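Local coordinates for 3-oxoacyl-[acyl-carrier-protein] synthase, mitochondrial (Arabidopsis thaliana, PDB 2IX4), which catalyses the condensation steps of mitochondrial fatty acid synthesis, adding two carbons from malonyl-ACP to a growing acyl chain, at residues R1-T6 with I255-Y260; T6-V11 with K269-L274. All coordinates share one frame; numbering follows the deposited sequence.

In the fold
Both contacts use strand 3-12 of a mixed core sheet, and Thr6 belongs to both. In contact 1 the start of this strand pairs along one border with strand 251-259, a mostly buried ladder of backbone bonds with charged groups at its outer end. Contact 2 is smaller and only partly buried: residues 269-274, leading into strand 272-281 on the other border, touch residues 6-8 through a tyrosine ring, a methyl group and a bridging water. The two meet where Val5 O accepts a probable hydrogen bond from Tyr271 N. Regular strand pairing thus dominates contact 1, whereas contact 2 rests on side-chain packing where the pairing of its strands gives out.

Contact 1. Residues R1-T6 with I255-Y260; sequences RRVVVT and IVLEEY
An antiparallel pair in a mixed core sheet of the thiolase-like fold joins strand 3-6 to strand 255-259, with the N-terminal arginines flanking its outer end. Val4 and Glu258 form a hydrogen-bonded pair, Val4 N to Glu258 O at 2.8 Å and Glu258 N to Val4 O at 2.9 Å. Thr6 N continues the ladder to Val256 O, and at the other end Tyr260 N, already in helix 260-265, donates to Arg2 O.

Val3, Val5 and Leu257 share one face of the sheet, which helix 181-195 covers through Thr190 and Ile193. Leu257 CD2 fits between the two valines, 3.8 Å from Val3 CG1 and 4.0 Å from Val5 CG2. On the other face Val4 CG1 approaches Tyr260 CD1 obliquely at 3.7 Å. Tyr260 holds CG anti to its backbone N (chi1 -175°), which lays its ring alongside Arg2. Tyr260 CE2 lies over one face of the guanidinium, 3.8 Å from Arg2 NH1, which meets the ring obliquely. The two planes stand 65° apart, and Arg2 NH2 forms a salt bridge with Glu273.

The two carboxylates have different tasks. Glu259 is the N-cap of helix 260-265, its oxygens taking the backbone N-H groups of Glu261 and His262, while its CG lies over the centre of the Arg1 guanidinium. That guanidinium is gripped by Asp199 and Ile193 O, and a water joins Arg2 N to Glu259 OE2. Glu258, on the face of Val4, pairs OE2 with Arg266 in a salt bridge, while OE1 hydrogen-bonds His262 ND1; the arginine's charge probably favours the ionised carboxylate. Glu258 CG sits between backbone N and carbonyl carbon (chi1 71°), folding the chain across Thr6, whose OG1 donates to the anti lone pair of Glu258 OE2 at 2.7 Å.

Contact 2. Residues T6-V11 with K269-L274; sequences TGLGMV and KIYAEL
Leu8 and Tyr271 meet tip to tip and make the tight part of this contact, where strand 6-11 faces the chain leading into strand 272-281. Leu8 CD1 stands over one face of the Tyr271 ring, 3.8 Å from its centroid and 16° off the normal, a CH-pi contact. Leu8 CG is anti to its carbonyl carbon (chi1 -55°), which carries the methyl over the ring, while the backbone at Thr6 and Gly7 borders the ring edge. Helix 364-378 packs against both residues through Leu374 and Ile373. An alanine in place of Tyr271 would probably open a gap beside Leu8 and leave Asp102 without the hydrogen bond from the phenol.

Toward the solvent side the packing is looser. Thr6 CG2 rests 3.5 Å from Lys269 O and 4.1 Å from Ile270 CG1, and a water donates to both Thr6 O and Lys269 O, bridging the two backbones. Asp102 OD2 takes Tyr271 OH and Leu8 N, and OD1 pairs with NZ of the exposed Lys269, so one carboxylate ties together the two residues of the CH-pi contact and the lysine at its solvent side; its negative charge is probably stabilised by these donors.

Contact 1. Residues R1-T6 with I255-Y260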
# COMPACT_ATOMS: atom_id res chain seq x y z
N ARG A 1 -15.30 -15.83 13.40
CA ARG A 1 -16.27 -14.84 12.86
C ARG A 1 -16.29 -14.91 11.34
O ARG A 1 -15.24 -14.97 10.69
CB ARG A 1 -15.94 -13.41 13.31
CG ARG A 1 -15.39 -13.30 14.74
CD ARG A 1 -15.77 -12.01 15.43
NE ARG A 1 -15.38 -10.80 14.69
CZ ARG A 1 -15.94 -9.61 14.88
NH1 ARG A 1 -16.91 -9.45 15.78
NH2 ARG A 1 -15.53 -8.57 14.17
N ARG A 2 -17.49 -14.90 10.77
CA ARG A 2 -17.67 -14.98 9.33
C ARG A 2 -17.90 -13.59 8.73
O ARG A 2 -18.43 -12.70 9.40
CB ARG A 2 -18.84 -15.91 8.98
CG ARG A 2 -18.65 -17.34 9.49
CD ARG A 2 -19.96 -18.10 9.46
NE ARG A 2 -20.28 -18.58 8.12
CZ ARG A 2 -21.36 -19.31 7.82
NH1 ARG A 2 -22.22 -19.64 8.77
NH2 ARG A 2 -21.57 -19.70 6.57
N VAL A 3 -17.48 -13.42 7.48
CA VAL A 3 -17.52 -12.12 6.81
C VAL A 3 -18.41 -12.19 5.57
O VAL A 3 -18.21 -13.03 4.69
CB VAL A 3 -16.10 -11.64 6.43
CG1 VAL A 3 -16.14 -10.26 5.78
CG2 VAL A 3 -15.19 -11.61 7.67
N VAL A 4 -19.40 -11.31 5.52
CA VAL A 4 -20.33 -11.26 4.39
C VAL A 4 -20.30 -9.91 3.67
O VAL A 4 -19.80 -8.92 4.21
CB VAL A 4 -21.79 -11.62 4.81
CG1 VAL A 4 -21.88 -13.04 5.33
CG2 VAL A 4 -22.35 -10.62 5.82
N VAL A 5 -20.83 -9.90 2.45
CA VAL A 5 -20.87 -8.70 1.63
C VAL A 5 -22.30 -8.16 1.65
O VAL A 5 -23.24 -8.87 1.29
CB VAL A 5 -20.44 -9.00 0.18
CG1 VAL A 5 -20.46 -7.73 -0.66
CG2 VAL A 5 -19.05 -9.63 0.15
N THR A 6 -22.45 -6.90 2.06
CA THR A 6 -23.77 -6.29 2.21
C THR A 6 -23.99 -5.07 1.32
O THR A 6 -25.10 -4.53 1.27
CB THR A 6 -24.06 -5.91 3.69
OG1 THR A 6 -22.98 -5.12 4.21
CG2 THR A 6 -24.23 -7.15 4.55
N ILE A 255 -16.64 -2.52 -1.92
CA ILE A 255 -17.67 -3.33 -1.27
C ILE A 255 -17.75 -3.02 0.22
O ILE A 255 -16.79 -2.54 0.83
CB ILE A 255 -17.45 -4.86 -1.47
CG1 ILE A 255 -16.12 -5.32 -0.86
CG2 ILE A 255 -17.53 -5.21 -2.95
CD1 ILE A 255 -15.89 -6.82 -0.95
N VAL A 256 -18.92 -3.30 0.80
CA VAL A 256 -19.09 -3.26 2.25
C VAL A 256 -19.00 -4.69 2.76
O VAL A 256 -19.85 -5.53 2.45
CB VAL A 256 -20.42 -2.60 2.67
CG1 VAL A 256 -20.59 -2.66 4.19
CG2 VAL A 256 -20.47 -1.15 2.20
N LEU A 257 -17.95 -4.96 3.52
CA LEU A 257 -17.79 -6.22 4.22
C LEU A 257 -18.26 -6.03 5.65
O LEU A 257 -18.04 -4.98 6.24
CB LEU A 257 -16.32 -6.64 4.23
CG LEU A 257 -15.65 -7.00 2.91
CD1 LEU A 257 -14.15 -6.88 3.05
CD2 LEU A 257 -16.04 -8.41 2.46
N GLU A 258 -18.93 -7.04 6.20
CA GLU A 258 -19.27 -7.01 7.62
C GLU A 258 -19.45 -8.39 8.24
O GLU A 258 -19.75 -9.36 7.56
CB GLU A 258 -20.48 -6.10 7.91
CG GLU A 258 -21.83 -6.57 7.45
CD GLU A 258 -22.93 -5.55 7.78
OE1 GLU A 258 -23.33 -5.44 8.95
OE2 GLU A 258 -23.39 -4.87 6.84
N GLU A 259 -19.22 -8.44 9.55
CA GLU A 259 -19.37 -9.66 10.32
C GLU A 259 -20.81 -10.17 10.23
O GLU A 259 -21.76 -9.39 10.31
CB GLU A 259 -18.92 -9.43 11.77
CG GLU A 259 -18.78 -10.69 12.61
CD GLU A 259 -20.09 -11.12 13.24
OE1 GLU A 259 -20.88 -10.23 13.60
OE2 GLU A 259 -20.32 -12.34 13.36
N TYR A 260 -20.94 -11.48 10.04
CA TYR A 260 -22.22 -12.13 9.73
C TYR A 260 -23.33 -11.88 10.75
O TYR A 260 -24.46 -11.53 10.38
CB TYR A 260 -21.97 -13.63 9.50
CG TYR A 260 -23.17 -14.46 9.06
CD1 TYR A 260 -24.12 -13.94 8.18
CD2 TYR A 260 -23.32 -15.77 9.50
CE1 TYR A 260 -25.21 -14.70 7.77
CE2 TYR A 260 -24.41 -16.54 9.10
CZ TYR A 260 -25.34 -16.00 8.23
OH TYR A 260 -26.41 -16.77 7.83
O HOH W 1 -19.82 -14.70 12.41

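Contact 2. Residues T6-V11 with K269-L274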
# COMPACT_ATOMS: atom_id res chain seq x y z
N THR A 6 -22.45 -6.90 2.06
CA THR A 6 -23.77 -6.29 2.21
C THR A 6 -23.99 -5.07 1.32
O THR A 6 -25.10 -4.53 1.27
CB THR A 6 -24.06 -5.91 3.69
OG1 THR A 6 -22.98 -5.12 4.21
CG2 THR A 6 -24.23 -7.15 4.55
N GLY A 7 -22.95 -4.63 0.62
CA GLY A 7 -23.06 -3.48 -0.27
C GLY A 7 -22.05 -3.53 -1.39
O GLY A 7 -20.90 -3.91 -1.19
N LEU A 8 -22.49 -3.14 -2.59
CA LEU A 8 -21.63 -3.10 -3.77
C LEU A 8 -21.64 -1.71 -4.40
O LEU A 8 -22.69 -1.06 -4.47
CB LEU A 8 -22.07 -4.14 -4.81
CG LEU A 8 -22.21 -5.63 -4.43
CD1 LEU A 8 -22.79 -6.41 -5.59
CD2 LEU A 8 -20.88 -6.24 -4.02
N GLY A 9 -20.47 -1.26 -4.85
CA GLY A 9 -20.36 0.05 -5.49
C GLY A 9 -19.21 0.07 -6.48
O GLY A 9 -18.14 -0.47 -6.20
N MET A 10 -19.43 0.70 -7.63
CA MET A 10 -18.37 0.77 -8.65
C MET A 10 -18.57 1.90 -9.66
O MET A 10 -19.69 2.37 -9.89
CB MET A 10 -18.22 -0.57 -9.38
CG MET A 10 -19.35 -0.93 -10.34
SD MET A 10 -19.59 -2.70 -10.61
CE MET A 10 -17.91 -3.27 -10.83
N VAL A 11 -17.45 2.33 -10.23
CA VAL A 11 -17.43 3.24 -11.37
C VAL A 11 -16.38 2.71 -12.34
O VAL A 11 -15.21 2.59 -12.00
CB VAL A 11 -17.20 4.73 -10.95
CG1 VAL A 11 -15.99 4.89 -10.03
CG2 VAL A 11 -17.10 5.65 -12.16
N LYS A 269 -29.42 -7.13 3.81
CA LYS A 269 -29.40 -8.13 2.76
C LYS A 269 -27.96 -8.53 2.48
O LYS A 269 -27.06 -7.69 2.49
CB LYS A 269 -30.15 -7.67 1.49
CG LYS A 269 -29.65 -6.39 0.83
CD LYS A 269 -28.81 -6.68 -0.41
CE LYS A 269 -28.99 -5.60 -1.47
NZ LYS A 269 -28.73 -4.23 -0.95
N ILE A 270 -27.75 -9.82 2.28
CA ILE A 270 -26.41 -10.37 2.14
C ILE A 270 -26.24 -10.95 0.74
O ILE A 270 -27.02 -11.79 0.30
CB ILE A 270 -26.14 -11.44 3.22
CG1 ILE A 270 -26.15 -10.79 4.61
CG2 ILE A 270 -24.81 -12.14 2.96
CD1 ILE A 270 -26.36 -11.76 5.76
N TYR A 271 -25.22 -10.47 0.03
CA TYR A 271 -24.91 -10.95 -1.31
C TYR A 271 -24.26 -12.33 -1.27
O TYR A 271 -24.69 -13.25 -1.96
CB TYR A 271 -24.00 -9.97 -2.04
CG TYR A 271 -24.67 -8.69 -2.50
CD1 TYR A 271 -24.58 -7.52 -1.75
CD2 TYR A 271 -25.39 -8.65 -3.70
CE1 TYR A 271 -25.20 -6.35 -2.17
CE2 TYR A 271 -26.01 -7.48 -4.13
CZ TYR A 271 -25.91 -6.33 -3.36
OH TYR A 271 -26.51 -5.17 -3.77
N ALA A 272 -23.22 -12.46 -0.45
CA ALA A 272 -22.40 -13.66 -0.39
C ALA A 272 -21.48 -13.61 0.83
O ALA A 272 -21.39 -12.58 1.50
CB ALA A 272 -21.56 -13.80 -1.67
N GLU A 273 -20.81 -14.73 1.11
CA GLU A 273 -19.78 -14.79 2.14
C GLU A 273 -18.42 -14.81 1.46
O GLU A 273 -18.26 -15.43 0.40
CB GLU A 273 -19.96 -16.05 3.00
CG GLU A 273 -18.92 -16.20 4.11
CD GLU A 273 -19.05 -17.50 4.90
OE1 GLU A 273 -19.83 -18.39 4.50
OE2 GLU A 273 -18.35 -17.63 5.93
N LEU A 274 -17.45 -14.12 2.04
CA LEU A 274 -16.06 -14.23 1.60
C LEU A 274 -15.41 -15.35 2.40
O LEU A 274 -15.22 -15.22 3.62
CB LEU A 274 -15.31 -12.91 1.78
CG LEU A 274 -14.09 -12.67 0.88
CD1 LEU A 274 -13.75 -11.19 0.88
CD2 LEU A 274 -12.88 -13.50 1.28
O HOH W 2 -27.27 -4.84 2.56